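Local coordinates for DNA repair protein RAD7 (PDB 5ZB2) that takes part in global genome nucleotide excision repair, removing damage from nontranscribed DNA as a component of the yeast GGR complex, at residues 283-288 with 309-314; 296-301 with 324-329; 315-320 with 340-345. All blocks are in the same frame, centred on the assembly; numbering follows the deposited sequence.

Interaction 1. Residues 283-288 with 309-314; sequences SLSYFF and DMAIIE
The phenyl ring of Phe288 presents CD2 to the backbone of Ala311, whose O approaches obliquely and lies 3.4 Å from Phe288 CD2; the neighbouring ring atom CE2 is only slightly farther from the same oxygen. Leu315 covers one face of the ring with its CB and CD1, Phe301 comes to the CZ edge with its own CZ near the ring plane, and Leu293 adds a further apolar neighbour. The fold is a leucine-rich-repeat solenoid, and the contact joins helices 281-290 and 309-320, two successive members of its convex, helical layer. Their axes run nearly parallel, 17° apart, with a closest approach of 8.1 Å.

Small groups lie where the helices come close: the CA atoms of Ser285 and Ala311 are 4.5 Å apart. Ser285 OG lies beside its own backbone N (chi1 -66°), and in this position it hydrogen-bonds back to Thr281 O, one turn earlier in its helix. The hydroxyl thus has its polar partner within helix 281-290 while pressing on the backbone of the other helix. It is 3.1 Å from Ala311 N, but the angle is poor and the approach counts as packing; that amide sits in the first turn of helix 309-320. Deeper in, Leu284 CB meets Ala311 CB at 4.2 Å, a contact between beta carbons.

One turn on, Glu314 contributes its aliphatic stem. Its CB faces Phe288 CB at 3.9 Å, and its CG, also turned beside its own backbone N, touches Ser285 CB of the other helix. At the exposed margin, Met310 CB rests 3.4 Å from Ser285 OG.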
loop_
_atom_site.group_PDB
_atom_site.type_symbol
_atom_site.label_atom_id
_atom_site.label_comp_id
_atom_site.label_asym_id
_atom_site.label_seq_id
_atom_site.Cartn_x
_atom_site.Cartn_y
_atom_site.Cartn_z
ATOM N N SER A 283 4.193 -54.397 13.306
ATOM C CA SER A 283 3.186 -53.522 13.899
ATOM C C SER A 283 2.203 -53.017 12.848
ATOM O O SER A 283 0.991 -52.988 13.090
ATOM C CB SER A 283 3.855 -52.353 14.620
ATOM O OG SER A 283 4.451 -51.447 13.707
ATOM N N LEU A 284 2.700 -52.631 11.669
ATOM C CA LEU A 284 1.813 -52.094 10.642
ATOM C C LEU A 284 0.941 -53.186 10.036
ATOM O O LEU A 284 -0.232 -52.946 9.724
ATOM C CB LEU A 284 2.619 -51.387 9.553
ATOM C CG LEU A 284 3.258 -50.045 9.946
ATOM C CD1 LEU A 284 3.922 -49.411 8.743
ATOM C CD2 LEU A 284 2.251 -49.067 10.549
ATOM N N SER A 285 1.487 -54.392 9.862
ATOM C CA SER A 285 0.656 -55.509 9.430
ATOM C C SER A 285 -0.456 -55.758 10.438
ATOM O O SER A 285 -1.626 -55.911 10.071
ATOM C CB SER A 285 1.503 -56.769 9.251
ATOM O OG SER A 285 2.416 -56.625 8.179
ATOM N N TYR A 286 -0.100 -55.782 11.724
ATOM C CA TYR A 286 -1.084 -55.971 12.785
ATOM C C TYR A 286 -2.185 -54.923 12.700
ATOM O O TYR A 286 -3.373 -55.241 12.843
ATOM C CB TYR A 286 -0.362 -55.918 14.134
ATOM C CG TYR A 286 -1.224 -55.793 15.367
ATOM C CD1 TYR A 286 -1.801 -56.914 15.953
ATOM C CD2 TYR A 286 -1.416 -54.561 15.979
ATOM C CE1 TYR A 286 -2.568 -56.808 17.095
ATOM C CE2 TYR A 286 -2.183 -54.445 17.122
ATOM C CZ TYR A 286 -2.754 -55.573 17.675
ATOM O OH TYR A 286 -3.515 -55.463 18.810
ATOM N N PHE A 287 -1.813 -53.670 12.431
ATOM C CA PHE A 287 -2.791 -52.590 12.410
ATOM C C PHE A 287 -3.662 -52.649 11.161
ATOM O O PHE A 287 -4.882 -52.468 11.236
ATOM C CB PHE A 287 -2.071 -51.244 12.498
ATOM C CG PHE A 287 -2.949 -50.075 12.192
ATOM C CD1 PHE A 287 -3.997 -49.738 13.035
ATOM C CD2 PHE A 287 -2.725 -49.306 11.063
ATOM C CE1 PHE A 287 -4.810 -48.659 12.753
ATOM C CE2 PHE A 287 -3.532 -48.220 10.774
ATOM C CZ PHE A 287 -4.578 -47.896 11.619
ATOM N N PHE A 288 -3.051 -52.885 9.997
ATOM C CA PHE A 288 -3.811 -52.852 8.752
ATOM C C PHE A 288 -4.825 -53.989 8.672
ATOM O O PHE A 288 -5.901 -53.813 8.089
ATOM C CB PHE A 288 -2.861 -52.906 7.551
ATOM C CG PHE A 288 -2.094 -51.627 7.312
ATOM C CD1 PHE A 288 -2.677 -50.388 7.537
ATOM C CD2 PHE A 288 -0.789 -51.669 6.862
ATOM C CE1 PHE A 288 -1.970 -49.221 7.315
ATOM C CE2 PHE A 288 -0.077 -50.503 6.634
ATOM C CZ PHE A 288 -0.665 -49.281 6.862
ATOM N N ASP A 309 7.318 -56.847 3.057
ATOM C CA ASP A 309 6.201 -57.202 2.183
ATOM C C ASP A 309 4.866 -57.168 2.921
ATOM O O ASP A 309 3.886 -56.601 2.425
ATOM C CB ASP A 309 6.436 -58.586 1.573
ATOM C CG ASP A 309 7.644 -58.626 0.653
ATOM O OD1 ASP A 309 8.057 -57.560 0.156
ATOM O OD2 ASP A 309 8.184 -59.727 0.424
ATOM N N MET A 310 4.797 -57.785 4.103
ATOM C CA MET A 310 3.496 -58.011 4.725
ATOM C C MET A 310 2.792 -56.707 5.072
ATOM O O MET A 310 1.560 -56.631 4.997
ATOM C CB MET A 310 3.647 -58.883 5.973
ATOM C CG MET A 310 3.749 -60.373 5.675
ATOM S SD MET A 310 2.360 -61.005 4.702
ATOM C CE MET A 310 0.989 -60.682 5.810
ATOM N N ALA A 311 3.542 -55.675 5.459
ATOM C CA ALA A 311 2.926 -54.377 5.707
ATOM C C ALA A 311 2.185 -53.879 4.469
ATOM O O ALA A 311 1.042 -53.411 4.559
ATOM C CB ALA A 311 3.988 -53.370 6.142
ATOM N N ILE A 312 2.818 -53.991 3.298
ATOM C CA ILE A 312 2.216 -53.492 2.065
ATOM C C ILE A 312 1.074 -54.395 1.619
ATOM O O ILE A 312 0.048 -53.917 1.117
ATOM C CB ILE A 312 3.288 -53.364 0.965
ATOM C CG1 ILE A 312 4.467 -52.513 1.451
ATOM C CG2 ILE A 312 2.689 -52.771 -0.308
ATOM C CD1 ILE A 312 4.082 -51.150 1.978
ATOM N N ILE A 313 1.235 -55.710 1.776
ATOM C CA ILE A 313 0.185 -56.642 1.371
ATOM C C ILE A 313 -1.062 -56.425 2.217
ATOM O O ILE A 313 -2.176 -56.310 1.693
ATOM C CB ILE A 313 0.691 -58.095 1.464
ATOM C CG1 ILE A 313 1.819 -58.320 0.451
ATOM C CG2 ILE A 313 -0.450 -59.088 1.224
ATOM C CD1 ILE A 313 2.463 -59.693 0.526
ATOM N N GLU A 314 -0.896 -56.367 3.541
ATOM C CA GLU A 314 -2.041 -56.133 4.415
ATOM C C GLU A 314 -2.722 -54.810 4.082
ATOM O O GLU A 314 -3.953 -54.705 4.150
ATOM C CB GLU A 314 -1.602 -56.156 5.879
ATOM C CG GLU A 314 -1.159 -57.526 6.393
ATOM C CD GLU A 314 -2.293 -58.543 6.451
ATOM O OE1 GLU A 314 -3.469 -58.149 6.297
ATOM O OE2 GLU A 314 -2.005 -59.742 6.650
#

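Interaction 2. Residues 296-301 with 324-329; sequences LIECSF and LRSLNL
Leu296 and Leu324 lie side by side and point the same way, with Leu324 CD2 3.9 Å from Leu296 CG. The same methyl also touches Cys299 CB, which Leu327 CD1, from the same segment as Leu324, meets at 3.9 Å as well. Both methyls thus reach Cys299 CB from the side of 324-329. Cys299 and Leu327 share the sheet face turned to the interior, where Leu327 continues onto Leu343 and Leu351. Farther along, Leu329 CD2 approaches the Phe301 ring at its edge, near the ring plane, and Ile312 of helix 309-320 packs against both residues.

On the opposite face the paired side chains are polar. Glu298, extended from CG onward, lays that atom 3.3 Å from Ser326 OG, a contact of methylene with hydroxyl. Ser300 OG, anti to its backbone N (chi1 175°), lies over Asn328 CB at 3.4 Å; its hydrogen bond goes to Glu274, while Asn328 OD1 turns to Asn330 N. At the start of the strands Ile297 CG2 meets Arg325 CG at 3.7 Å as the two chains slant across each other, and Arg325 NE is bonded to Ser323 O.

The backbone fixes this pairing. Ile297 O receives Arg325 N at 2.8 Å, with a weak second bond from Ser326 N, and Cys299 N, Asn328 N and Phe301 N alternate as donors between the strands. The axes are 4.8 Å apart and only 7° from parallel. Leu324, Leu327 and Leu329 follow the LxxLxL spacing, with Leu296, Cys299 and Phe301 in the matching places of the preceding repeat; such inward stacking beneath a concave parallel sheet is the hallmark of the leucine-rich repeat.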
loop_
_atom_site.group_PDB
_atom_site.type_symbol
_atom_site.label_atom_id
_atom_site.label_comp_id
_atom_site.label_asym_id
_atom_site.label_seq_id
_atom_site.Cartn_x
_atom_site.Cartn_y
_atom_site.Cartn_z
ATOM N N LEU A 296 -8.585 -44.646 1.353
ATOM C CA LEU A 296 -7.215 -44.151 1.329
ATOM C C LEU A 296 -6.831 -43.750 -0.091
ATOM O O LEU A 296 -6.784 -44.589 -0.995
ATOM C CB LEU A 296 -6.262 -45.209 1.875
ATOM C CG LEU A 296 -4.831 -44.748 2.160
ATOM C CD1 LEU A 296 -4.798 -43.676 3.236
ATOM C CD2 LEU A 296 -3.962 -45.933 2.561
ATOM N N ILE A 297 -6.560 -42.462 -0.281
ATOM C CA ILE A 297 -6.218 -41.914 -1.586
ATOM C C ILE A 297 -4.713 -41.772 -1.754
ATOM O O ILE A 297 -4.183 -41.989 -2.845
ATOM C CB ILE A 297 -6.931 -40.555 -1.778
ATOM C CG1 ILE A 297 -8.452 -40.736 -1.767
ATOM C CG2 ILE A 297 -6.479 -39.862 -3.060
ATOM C CD1 ILE A 297 -8.993 -41.628 -2.873
ATOM N N GLU A 298 -4.015 -41.416 -0.679
ATOM C CA GLU A 298 -2.588 -41.155 -0.721
ATOM C C GLU A 298 -1.931 -41.813 0.478
ATOM O O GLU A 298 -2.436 -41.717 1.601
ATOM C CB GLU A 298 -2.314 -39.647 -0.718
ATOM C CG GLU A 298 -0.864 -39.262 -0.933
ATOM C CD GLU A 298 -0.660 -37.759 -0.869
ATOM O OE1 GLU A 298 0.199 -37.305 -0.084
ATOM O OE2 GLU A 298 -1.373 -37.033 -1.594
ATOM N N CYS A 299 -0.806 -42.483 0.238
ATOM C CA CYS A 299 -0.077 -43.156 1.304
ATOM C C CYS A 299 1.413 -43.110 1.003
ATOM O O CYS A 299 1.824 -43.404 -0.124
ATOM C CB CYS A 299 -0.541 -44.605 1.456
ATOM S SG CYS A 299 0.266 -45.483 2.806
ATOM N N SER A 300 2.215 -42.755 2.007
ATOM C CA SER A 300 3.664 -42.697 1.860
ATOM C C SER A 300 4.347 -43.344 3.055
ATOM O O SER A 300 4.010 -43.048 4.206
ATOM C CB SER A 300 4.158 -41.257 1.713
ATOM O OG SER A 300 5.579 -41.221 1.687
ATOM N N PHE A 301 5.312 -44.218 2.770
ATOM C CA PHE A 301 6.188 -44.804 3.776
ATOM C C PHE A 301 7.651 -44.484 3.480
ATOM O O PHE A 301 8.547 -45.248 3.842
ATOM C CB PHE A 301 5.986 -46.317 3.860
ATOM C CG PHE A 301 4.584 -46.731 4.210
ATOM C CD1 PHE A 301 4.016 -46.352 5.412
ATOM C CD2 PHE A 301 3.843 -47.516 3.342
ATOM C CE1 PHE A 301 2.725 -46.736 5.739
ATOM C CE2 PHE A 301 2.553 -47.908 3.664
ATOM C CZ PHE A 301 1.995 -47.517 4.861
ATOM N N LEU A 324 -6.351 -46.253 -3.677
ATOM C CA LEU A 324 -5.093 -45.523 -3.756
ATOM C C LEU A 324 -4.896 -44.897 -5.134
ATOM O O LEU A 324 -5.134 -45.531 -6.165
ATOM C CB LEU A 324 -3.923 -46.455 -3.440
ATOM C CG LEU A 324 -3.700 -46.798 -1.967
ATOM C CD1 LEU A 324 -2.733 -47.965 -1.828
ATOM C CD2 LEU A 324 -3.175 -45.584 -1.216
ATOM N N ARG A 325 -4.448 -43.638 -5.139
ATOM C CA ARG A 325 -4.068 -42.936 -6.359
ATOM C C ARG A 325 -2.580 -42.635 -6.441
ATOM O O ARG A 325 -2.044 -42.535 -7.548
ATOM C CB ARG A 325 -4.845 -41.617 -6.483
ATOM C CG ARG A 325 -6.344 -41.739 -6.215
ATOM C CD ARG A 325 -7.000 -42.793 -7.089
ATOM N NE ARG A 325 -8.376 -43.073 -6.678
ATOM C CZ ARG A 325 -9.463 -42.546 -7.236
ATOM N NH1 ARG A 325 -9.367 -41.695 -8.249
ATOM N NH2 ARG A 325 -10.660 -42.879 -6.775
ATOM N N SER A 326 -1.903 -42.485 -5.302
ATOM C CA SER A 326 -0.454 -42.348 -5.268
ATOM C C SER A 326 0.084 -43.109 -4.067
ATOM O O SER A 326 -0.517 -43.089 -2.988
ATOM C CB SER A 326 -0.016 -40.877 -5.207
ATOM O OG SER A 326 -0.462 -40.251 -4.023
ATOM N N LEU A 327 1.217 -43.780 -4.262
ATOM C CA LEU A 327 1.830 -44.612 -3.236
ATOM C C LEU A 327 3.335 -44.412 -3.285
ATOM O O LEU A 327 3.933 -44.474 -4.363
ATOM C CB LEU A 327 1.480 -46.089 -3.445
ATOM C CG LEU A 327 2.021 -47.085 -2.416
ATOM C CD1 LEU A 327 1.346 -46.896 -1.067
ATOM C CD2 LEU A 327 1.834 -48.506 -2.915
ATOM N N ASN A 328 3.944 -44.182 -2.125
ATOM C CA ASN A 328 5.370 -43.884 -2.026
ATOM C C ASN A 328 6.039 -44.947 -1.163
ATOM O O ASN A 328 5.833 -44.982 0.055
ATOM C CB ASN A 328 5.590 -42.488 -1.443
ATOM C CG ASN A 328 7.053 -42.086 -1.412
ATOM O OD1 ASN A 328 7.951 -42.931 -1.430
ATOM N ND2 ASN A 328 7.299 -40.783 -1.355
ATOM N N LEU A 329 6.847 -45.801 -1.795
ATOM C CA LEU A 329 7.605 -46.843 -1.113
ATOM C C LEU A 329 9.102 -46.552 -1.111
ATOM O O LEU A 329 9.913 -47.467 -0.924
ATOM C CB LEU A 329 7.335 -48.199 -1.767
ATOM C CG LEU A 329 5.862 -48.600 -1.900
ATOM C CD1 LEU A 329 5.742 -49.853 -2.746
ATOM C CD2 LEU A 329 5.210 -48.814 -0.532
#

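Interaction 3. Residues 315-320 with 340-345; sequences LLLNGA and FVALAC
Ala342 O is gripped by two donors and covered by a methyl group: Ala344 N reaches it at 2.8 Å, Arg321 NH2 supplies a second hydrogen bond, and Leu316 CD1 lies 3.5 Å away. The bond from Ala344 closes an inverse gamma turn centred on Leu343 (phi -81°, psi 79°). Within the leucine-rich-repeat solenoid this turn lies on the return from the short helix 337-341 toward strand 350-352, and the contact packs it against the C-terminal part of helix 309-320. Asn371 holds the turn from beyond, its amide bonding both Leu343 O and Cys345 N.

Against this turn, Leu316 carries most of the apolar contact. Its CG lies beside the backbone N, anti to the carbonyl carbon (chi1 -60°), which brings CG toward the turn. CD1 meets the turn backbone, 3.7 Å from Leu343 CA, and also touches Ala342 CB and the side chain of Leu343. CD2 touches Leu343 CD1 at 3.7 Å and Cys345 SG at 4.1 Å. The side chains of Leu316 and Leu343 cross obliquely, and Leu343 passes the packing on to Leu367 of helix 361-370. An alanine in place of Leu316 would probably open a gap between helix and turn, leaving Leu343 CD1 and Cys345 SG without the methyl they now meet.

Nearer the surface, the exposed Leu317 bends its end back toward the turn, and its CD1 stops 4.2 Å from Ala342 CB.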
loop_
_atom_site.group_PDB
_atom_site.type_symbol
_atom_site.label_atom_id
_atom_site.label_comp_id
_atom_site.label_asym_id
_atom_site.label_seq_id
_atom_site.Cartn_x
_atom_site.Cartn_y
_atom_site.Cartn_z
ATOM N N LEU A 315 -1.940 -53.790 3.720
ATOM C CA LEU A 315 -2.523 -52.512 3.321
ATOM C C LEU A 315 -3.422 -52.680 2.099
ATOM O O LEU A 315 -4.579 -52.246 2.098
ATOM C CB LEU A 315 -1.415 -51.494 3.036
ATOM C CG LEU A 315 -1.850 -50.153 2.429
ATOM C CD1 LEU A 315 -2.730 -49.372 3.391
ATOM C CD2 LEU A 315 -0.639 -49.324 2.022
ATOM N N LEU A 316 -2.900 -53.312 1.046
ATOM C CA LEU A 316 -3.655 -53.443 -0.198
ATOM C C LEU A 316 -4.882 -54.332 -0.021
ATOM O O LEU A 316 -5.965 -54.010 -0.524
ATOM C CB LEU A 316 -2.751 -53.998 -1.296
ATOM C CG LEU A 316 -1.515 -53.160 -1.631
ATOM C CD1 LEU A 316 -0.563 -53.964 -2.489
ATOM C CD2 LEU A 316 -1.905 -51.868 -2.330
ATOM N N LEU A 317 -4.736 -55.451 0.686
ATOM C CA LEU A 317 -5.824 -56.413 0.815
ATOM C C LEU A 317 -6.918 -55.974 1.781
ATOM O O LEU A 317 -7.960 -56.634 1.845
ATOM C CB LEU A 317 -5.271 -57.770 1.258
ATOM C CG LEU A 317 -4.807 -58.701 0.133
ATOM C CD1 LEU A 317 -3.832 -58.003 -0.799
ATOM C CD2 LEU A 317 -4.176 -59.962 0.710
ATOM N N ASN A 318 -6.723 -54.890 2.530
ATOM C CA ASN A 318 -7.713 -54.423 3.497
ATOM C C ASN A 318 -8.382 -53.128 3.044
ATOM O O ASN A 318 -8.700 -52.257 3.857
ATOM C CB ASN A 318 -7.079 -54.255 4.877
ATOM C CG ASN A 318 -6.901 -55.584 5.602
ATOM O OD1 ASN A 318 -7.787 -56.029 6.331
ATOM N ND2 ASN A 318 -5.755 -56.225 5.397
ATOM N N GLY A 319 -8.602 -52.986 1.731
ATOM C CA GLY A 319 -9.411 -51.923 1.168
ATOM C C GLY A 319 -8.636 -50.918 0.334
ATOM O O GLY A 319 -9.176 -50.399 -0.652
ATOM N N ALA A 320 -7.386 -50.636 0.700
ATOM C CA ALA A 320 -6.648 -49.557 0.055
ATOM C C ALA A 320 -6.375 -49.833 -1.418
ATOM O O ALA A 320 -6.171 -48.885 -2.184
ATOM C CB ALA A 320 -5.332 -49.312 0.791
ATOM N N PHE A 340 4.950 -56.554 -4.740
ATOM C CA PHE A 340 4.381 -55.952 -5.937
ATOM C C PHE A 340 3.433 -56.891 -6.671
ATOM O O PHE A 340 2.642 -56.427 -7.500
ATOM C CB PHE A 340 5.502 -55.499 -6.871
ATOM C CG PHE A 340 6.438 -54.508 -6.246
ATOM C CD1 PHE A 340 6.081 -53.175 -6.137
ATOM C CD2 PHE A 340 7.669 -54.908 -5.754
ATOM C CE1 PHE A 340 6.938 -52.260 -5.556
ATOM C CE2 PHE A 340 8.530 -53.993 -5.174
ATOM C CZ PHE A 340 8.164 -52.670 -5.075
ATOM N N VAL A 341 3.487 -58.193 -6.381
ATOM C CA VAL A 341 2.506 -59.117 -6.941
ATOM C C VAL A 341 1.100 -58.671 -6.573
ATOM O O VAL A 341 0.185 -58.697 -7.406
ATOM C CB VAL A 341 2.788 -60.554 -6.459
ATOM C CG1 VAL A 341 1.740 -61.514 -6.988
ATOM C CG2 VAL A 341 4.173 -61.004 -6.901
ATOM N N ALA A 342 0.908 -58.238 -5.327
ATOM C CA ALA A 342 -0.400 -57.805 -4.852
ATOM C C ALA A 342 -0.739 -56.376 -5.248
ATOM O O ALA A 342 -1.892 -55.964 -5.077
ATOM C CB ALA A 342 -0.468 -57.931 -3.329
ATOM N N LEU A 343 0.222 -55.613 -5.769
ATOM C CA LEU A 343 0.000 -54.204 -6.093
ATOM C C LEU A 343 -0.712 -54.112 -7.441
ATOM O O LEU A 343 -0.118 -53.832 -8.485
ATOM C CB LEU A 343 1.321 -53.444 -6.096
ATOM C CG LEU A 343 1.251 -51.926 -6.281
ATOM C CD1 LEU A 343 0.341 -51.282 -5.247
ATOM C CD2 LEU A 343 2.648 -51.325 -6.204
ATOM N N ALA A 344 -2.023 -54.348 -7.406
ATOM C CA ALA A 344 -2.881 -54.267 -8.590
ATOM C C ALA A 344 -4.048 -53.348 -8.242
ATOM O O ALA A 344 -5.041 -53.788 -7.656
ATOM C CB ALA A 344 -3.364 -55.649 -9.019
ATOM N N CYS A 345 -3.930 -52.076 -8.611
ATOM C CA CYS A 345 -4.864 -51.049 -8.192
ATOM C C CYS A 345 -5.509 -50.395 -9.407
ATOM O O CYS A 345 -4.793 -49.934 -10.307
ATOM C CB CYS A 345 -4.142 -49.989 -7.353
ATOM S SG CYS A 345 -3.126 -50.675 -6.023
#

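Overall arrangement
From the N terminus, interaction 1 opens on helix 281-290 and interaction 2 on the next strand, 298-300. Interaction 1 closes when the chain reaches helix 309-320; the later turns of that helix open interaction 3. Strand 326-328 then closes interaction 2, and residues 340-345 close interaction 3. Interaction 2 therefore crosses both of the others, whereas interactions 1 and 3 stand in series and share helix 309-320. Interactions 1 and 3 tie that helix to its neighbours in the convex layer, and interaction 2 joins strands of the concave layer. Between the layers, Leu329 CD1 meets Phe340 CE1 at 3.9 Å, and Leu315 packs on Leu296 and Phe301.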